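Local coordinates for protein pof8 (Schizosaccharomyces pombe, PDB 6TZN) that binds telomerase RNA ter1 and promotes its assembly with the catalytic subunit trt1, its C-terminal xRRM domain being the part described here, at residues A[21-25]-A[26-30]; A[29-32]-A[33-37]. All coordinates share one frame; numbering follows the deposited sequence.

Contact 1. Residues A[21-25]-A[26-30]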
loop_
_atom_site.group_PDB
_atom_site.type_symbol
_atom_site.label_atom_id
_atom_site.label_comp_id
_atom_site.label_asym_id
_atom_site.label_seq_id
_atom_site.Cartn_x
_atom_site.Cartn_y
_atom_site.Cartn_z
ATOM N N PRO A 21 -0.216 2.479 -13.339
ATOM C CA PRO A 21 1.072 1.881 -13.735
ATOM C C PRO A 21 2.199 2.887 -13.889
ATOM O O PRO A 21 3.368 2.490 -13.865
ATOM C CB PRO A 21 0.750 1.188 -15.069
ATOM C CG PRO A 21 -0.455 1.917 -15.586
ATOM C CD PRO A 21 -1.262 2.249 -14.349
ATOM N N LEU A 22 1.897 4.171 -14.055
ATOM C CA LEU A 22 2.940 5.159 -14.277
ATOM C C LEU A 22 3.192 6.032 -13.050
ATOM O O LEU A 22 3.804 7.098 -13.160
ATOM C CB LEU A 22 2.675 5.953 -15.556
ATOM C CG LEU A 22 2.775 5.063 -16.815
ATOM C CD1 LEU A 22 2.107 5.708 -18.011
ATOM C CD2 LEU A 22 4.226 4.693 -17.139
ATOM N N THR A 23 2.760 5.574 -11.871
ATOM C CA THR A 23 2.984 6.296 -10.628
ATOM C C THR A 23 4.433 6.119 -10.163
ATOM O O THR A 23 5.276 5.555 -10.873
ATOM C CB THR A 23 1.941 5.882 -9.587
ATOM O OG1 THR A 23 1.876 6.879 -8.561
ATOM C CG2 THR A 23 2.268 4.520 -8.957
ATOM N N ASN A 24 4.740 6.645 -8.977
ATOM C CA ASN A 24 6.083 6.560 -8.417
ATOM C C ASN A 24 6.002 6.429 -6.898
ATOM O O ASN A 24 4.931 6.544 -6.299
ATOM C CB ASN A 24 6.982 7.720 -8.876
ATOM C CG ASN A 24 6.499 9.084 -8.408
ATOM O OD1 ASN A 24 5.607 9.196 -7.570
ATOM N ND2 ASN A 24 7.115 10.136 -8.936
ATOM N N LYS A 25 7.158 6.179 -6.279
ATOM C CA LYS A 25 7.186 5.926 -4.840
ATOM C C LYS A 25 6.697 7.129 -4.044
ATOM O O LYS A 25 6.022 6.966 -3.022
ATOM C CB LYS A 25 8.592 5.527 -4.396
ATOM C CG LYS A 25 8.964 4.095 -4.722
ATOM C CD LYS A 25 10.353 3.744 -4.207
ATOM C CE LYS A 25 10.829 2.433 -4.800
ATOM N NZ LYS A 25 11.826 1.751 -3.940
ATOM N N SER A 26 7.038 8.343 -4.478
ATOM C CA SER A 26 6.595 9.533 -3.757
ATOM C C SER A 26 5.074 9.633 -3.740
ATOM O O SER A 26 4.469 9.918 -2.694
ATOM C CB SER A 26 7.197 10.783 -4.391
ATOM O OG SER A 26 6.696 11.948 -3.765
ATOM N N THR A 27 4.436 9.393 -4.888
ATOM C CA THR A 27 2.980 9.435 -4.942
ATOM C C THR A 27 2.374 8.324 -4.102
ATOM O O THR A 27 1.397 8.553 -3.385
ATOM C CB THR A 27 2.488 9.351 -6.389
ATOM O OG1 THR A 27 3.082 10.404 -7.153
ATOM C CG2 THR A 27 0.966 9.480 -6.458
ATOM N N ILE A 28 2.942 7.115 -4.172
ATOM C CA ILE A 28 2.433 6.021 -3.346
ATOM C C ILE A 28 2.517 6.385 -1.870
ATOM O O ILE A 28 1.567 6.175 -1.108
ATOM C CB ILE A 28 3.168 4.701 -3.654
ATOM C CG1 ILE A 28 2.944 4.276 -5.106
ATOM C CG2 ILE A 28 2.738 3.612 -2.675
ATOM C CD1 ILE A 28 3.949 3.226 -5.579
ATOM N N HIS A 29 3.641 6.960 -1.448
ATOM C CA HIS A 29 3.787 7.367 -0.053
ATOM C C HIS A 29 2.705 8.368 0.340
ATOM O O HIS A 29 2.052 8.224 1.381
ATOM C CB HIS A 29 5.180 7.959 0.173
ATOM C CG HIS A 29 5.474 8.272 1.606
ATOM N ND1 HIS A 29 6.378 7.548 2.352
ATOM C CD2 HIS A 29 4.988 9.230 2.429
ATOM C CE1 HIS A 29 6.440 8.049 3.573
ATOM N NE2 HIS A 29 5.600 9.066 3.648
ATOM N N SER A 30 2.490 9.387 -0.494
ATOM C CA SER A 30 1.476 10.392 -0.193
ATOM C C SER A 30 0.081 9.785 -0.178
ATOM O O SER A 30 -0.743 10.127 0.684
ATOM C CB SER A 30 1.543 11.523 -1.217
ATOM O OG SER A 30 2.771 12.212 -1.101
#
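Ser26 sets its CB 3.9 Å from OD1 of Asn24, the N-cap residue of helix 25-39. Thr27 supplies both donors to the cap. Its backbone N donates to Asn24 OD1 at 2.9 Å, with an N-H...O angle of 162°. Its hydroxyl OG1 donates to the same Asn24 OD1 at 2.8 Å. The two donors come from opposite faces of the amide plane, both tilted from it, so one oxygen is held by two bonds, which should limit rotation of the amide. The cap depends on the Asn24 first torsion: CG lies between the backbone N and the carbonyl carbon (chi1 64°), which swings OD1 over the start of the helix. Thr27 OG1 stands beside its own backbone N (chi1 -56°), and both donors therefore face the cap. Thr27 also meets Thr23, whose OG1 lies 3.3 Å from Thr27 CB. That hydroxyl is hydrogen-bonded to His86 O and to Gln83 NE2. Ile28 N donates to Asn24 O at 3.0 Å, the first i to i+4 main-chain bond of the helix. The Ile28 side chain crosses that of Thr23 at about a right angle, with Ile28 CG1 3.9 Å from Thr23 CG2. His29 N continues the helical pattern with a bond to Lys25 O at 2.9 Å. This is a side-chain N-cap at the point where the loop after strand 13-17 enters the first helix of the RRM fold. Ile28 rests on Ile50 of strand 47-51, His29 touches Pro47 and Ile50 there, and Lys25 NZ bonds to Ile50 O.

Contact 2. Residues A[29-32]-A[33-37]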
loop_
_atom_site.group_PDB
_atom_site.type_symbol
_atom_site.label_atom_id
_atom_site.label_comp_id
_atom_site.label_asym_id
_atom_site.label_seq_id
_atom_site.Cartn_x
_atom_site.Cartn_y
_atom_site.Cartn_z
ATOM N N HIS A 29 3.641 6.960 -1.448
ATOM C CA HIS A 29 3.787 7.367 -0.053
ATOM C C HIS A 29 2.705 8.368 0.340
ATOM O O HIS A 29 2.052 8.224 1.381
ATOM C CB HIS A 29 5.180 7.959 0.173
ATOM C CG HIS A 29 5.474 8.272 1.606
ATOM N ND1 HIS A 29 6.378 7.548 2.352
ATOM C CD2 HIS A 29 4.988 9.230 2.429
ATOM C CE1 HIS A 29 6.440 8.049 3.573
ATOM N NE2 HIS A 29 5.600 9.066 3.648
ATOM N N SER A 30 2.490 9.387 -0.494
ATOM C CA SER A 30 1.476 10.392 -0.193
ATOM C C SER A 30 0.081 9.785 -0.178
ATOM O O SER A 30 -0.743 10.127 0.684
ATOM C CB SER A 30 1.543 11.523 -1.217
ATOM O OG SER A 30 2.771 12.212 -1.101
ATOM N N LEU A 31 -0.209 8.900 -1.134
ATOM C CA LEU A 31 -1.516 8.252 -1.183
ATOM C C LEU A 31 -1.749 7.418 0.074
ATOM O O LEU A 31 -2.814 7.497 0.709
ATOM C CB LEU A 31 -1.611 7.391 -2.441
ATOM C CG LEU A 31 -2.941 6.697 -2.740
ATOM C CD1 LEU A 31 -3.103 6.500 -4.253
ATOM C CD2 LEU A 31 -3.039 5.360 -2.019
ATOM N N LEU A 32 -0.762 6.604 0.450
ATOM C CA LEU A 32 -0.899 5.796 1.658
ATOM C C LEU A 32 -1.127 6.674 2.882
ATOM O O LEU A 32 -1.990 6.377 3.708
ATOM C CB LEU A 32 0.348 4.936 1.842
ATOM C CG LEU A 32 0.541 3.803 0.839
ATOM C CD1 LEU A 32 1.887 3.143 1.060
ATOM C CD2 LEU A 32 -0.574 2.773 0.944
ATOM N N SER A 33 -0.370 7.765 3.013
ATOM C CA SER A 33 -0.542 8.655 4.158
ATOM C C SER A 33 -1.922 9.301 4.161
ATOM O O SER A 33 -2.558 9.421 5.215
ATOM C CB SER A 33 0.549 9.721 4.151
ATOM O OG SER A 33 1.828 9.114 4.144
ATOM N N TYR A 34 -2.394 9.728 2.993
ATOM C CA TYR A 34 -3.704 10.355 2.883
ATOM C C TYR A 34 -4.802 9.394 3.324
ATOM O O TYR A 34 -5.676 9.750 4.127
ATOM C CB TYR A 34 -3.909 10.802 1.431
ATOM C CG TYR A 34 -5.186 11.563 1.190
ATOM C CD1 TYR A 34 -6.388 10.894 0.972
ATOM C CD2 TYR A 34 -5.195 12.950 1.190
ATOM C CE1 TYR A 34 -7.562 11.594 0.768
ATOM C CE2 TYR A 34 -6.361 13.656 0.976
ATOM C CZ TYR A 34 -7.540 12.973 0.770
ATOM O OH TYR A 34 -8.695 13.679 0.555
ATOM N N VAL A 35 -4.762 8.165 2.814
ATOM C CA VAL A 35 -5.774 7.169 3.154
ATOM C C VAL A 35 -5.683 6.774 4.626
ATOM O O VAL A 35 -6.703 6.701 5.329
ATOM C CB VAL A 35 -5.628 5.963 2.204
ATOM C CG1 VAL A 35 -6.503 4.807 2.633
ATOM C CG2 VAL A 35 -5.961 6.375 0.779
ATOM N N PHE A 36 -4.460 6.539 5.112
ATOM C CA PHE A 36 -4.227 6.160 6.504
ATOM C C PHE A 36 -4.841 7.178 7.454
ATOM O O PHE A 36 -5.475 6.807 8.449
ATOM C CB PHE A 36 -2.709 6.080 6.723
ATOM C CG PHE A 36 -2.270 5.305 7.945
ATOM C CD1 PHE A 36 -2.333 5.880 9.206
ATOM C CD2 PHE A 36 -1.725 4.034 7.824
ATOM C CE1 PHE A 36 -1.893 5.188 10.327
ATOM C CE2 PHE A 36 -1.284 3.340 8.933
ATOM C CZ PHE A 36 -1.374 3.915 10.190
ATOM N N SER A 37 -4.682 8.470 7.156
ATOM C CA SER A 37 -5.174 9.505 8.058
ATOM C C SER A 37 -6.695 9.531 8.148
ATOM O O SER A 37 -7.232 9.980 9.169
ATOM C CB SER A 37 -4.628 10.877 7.657
ATOM O OG SER A 37 -5.234 11.350 6.471
#
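His29 O receives two bonds from Ser33, one helical turn on. Ser33 N donates at 3.0 Å to His29 O, the usual main-chain bond. Ser33 OG adds a second at 2.9 Å to His29 O, from above the carbonyl plane and from the face opposite the N-H. With chi1 at -56°, OG is anti to the Ser33 carbonyl carbon and reaches back along the helix to His29 O. Ser33 OG also lies 3.6 Å from His29 CD2, oblique to the imidazole ring. Ser30 O accepts from Tyr34 N, and Tyr34 CB packs close to the same oxygen. Leu31 O takes the bond from Val35 N, which is nearly straight at 170°. The side chains of Leu31 and Val35 lie side by side and point the same way, with Leu31 CD2 4.2 Å from Val35 CG2. Leu32 O accepts from Phe36 N at 2.8 Å, and Phe36 CB sits 3.1 Å from that oxygen. Leu31 and Leu32 both touch Phe76 of helix 66-78, while Val35 meets Ala75 and Phe36 meets Thr71. The pattern is that of an amphipathic alpha helix, with a serine hydroxyl folded back onto the carbonyl four residues earlier, here in the first helix of an RRM.

How the contacts relate
Contacts 1 and 2 are successive parts of helix 25-39, with centres about 11 Å apart. They share His29 and Ser30. His29 N closes a helical turn in contact 1, and His29 O accepts two hydrogen bonds in contact 2. The 21-25/26-30 contact begins the helix with a side-chain cap. The 29-32/33-37 contact is regular helix further along. Their surroundings differ in part: Ile28 and His29 meet strand 47-51, whereas Leu31, Leu32, Val35 and Phe36 meet helix 66-78. The helix thus touches both strand 47-51 and helix 66-78.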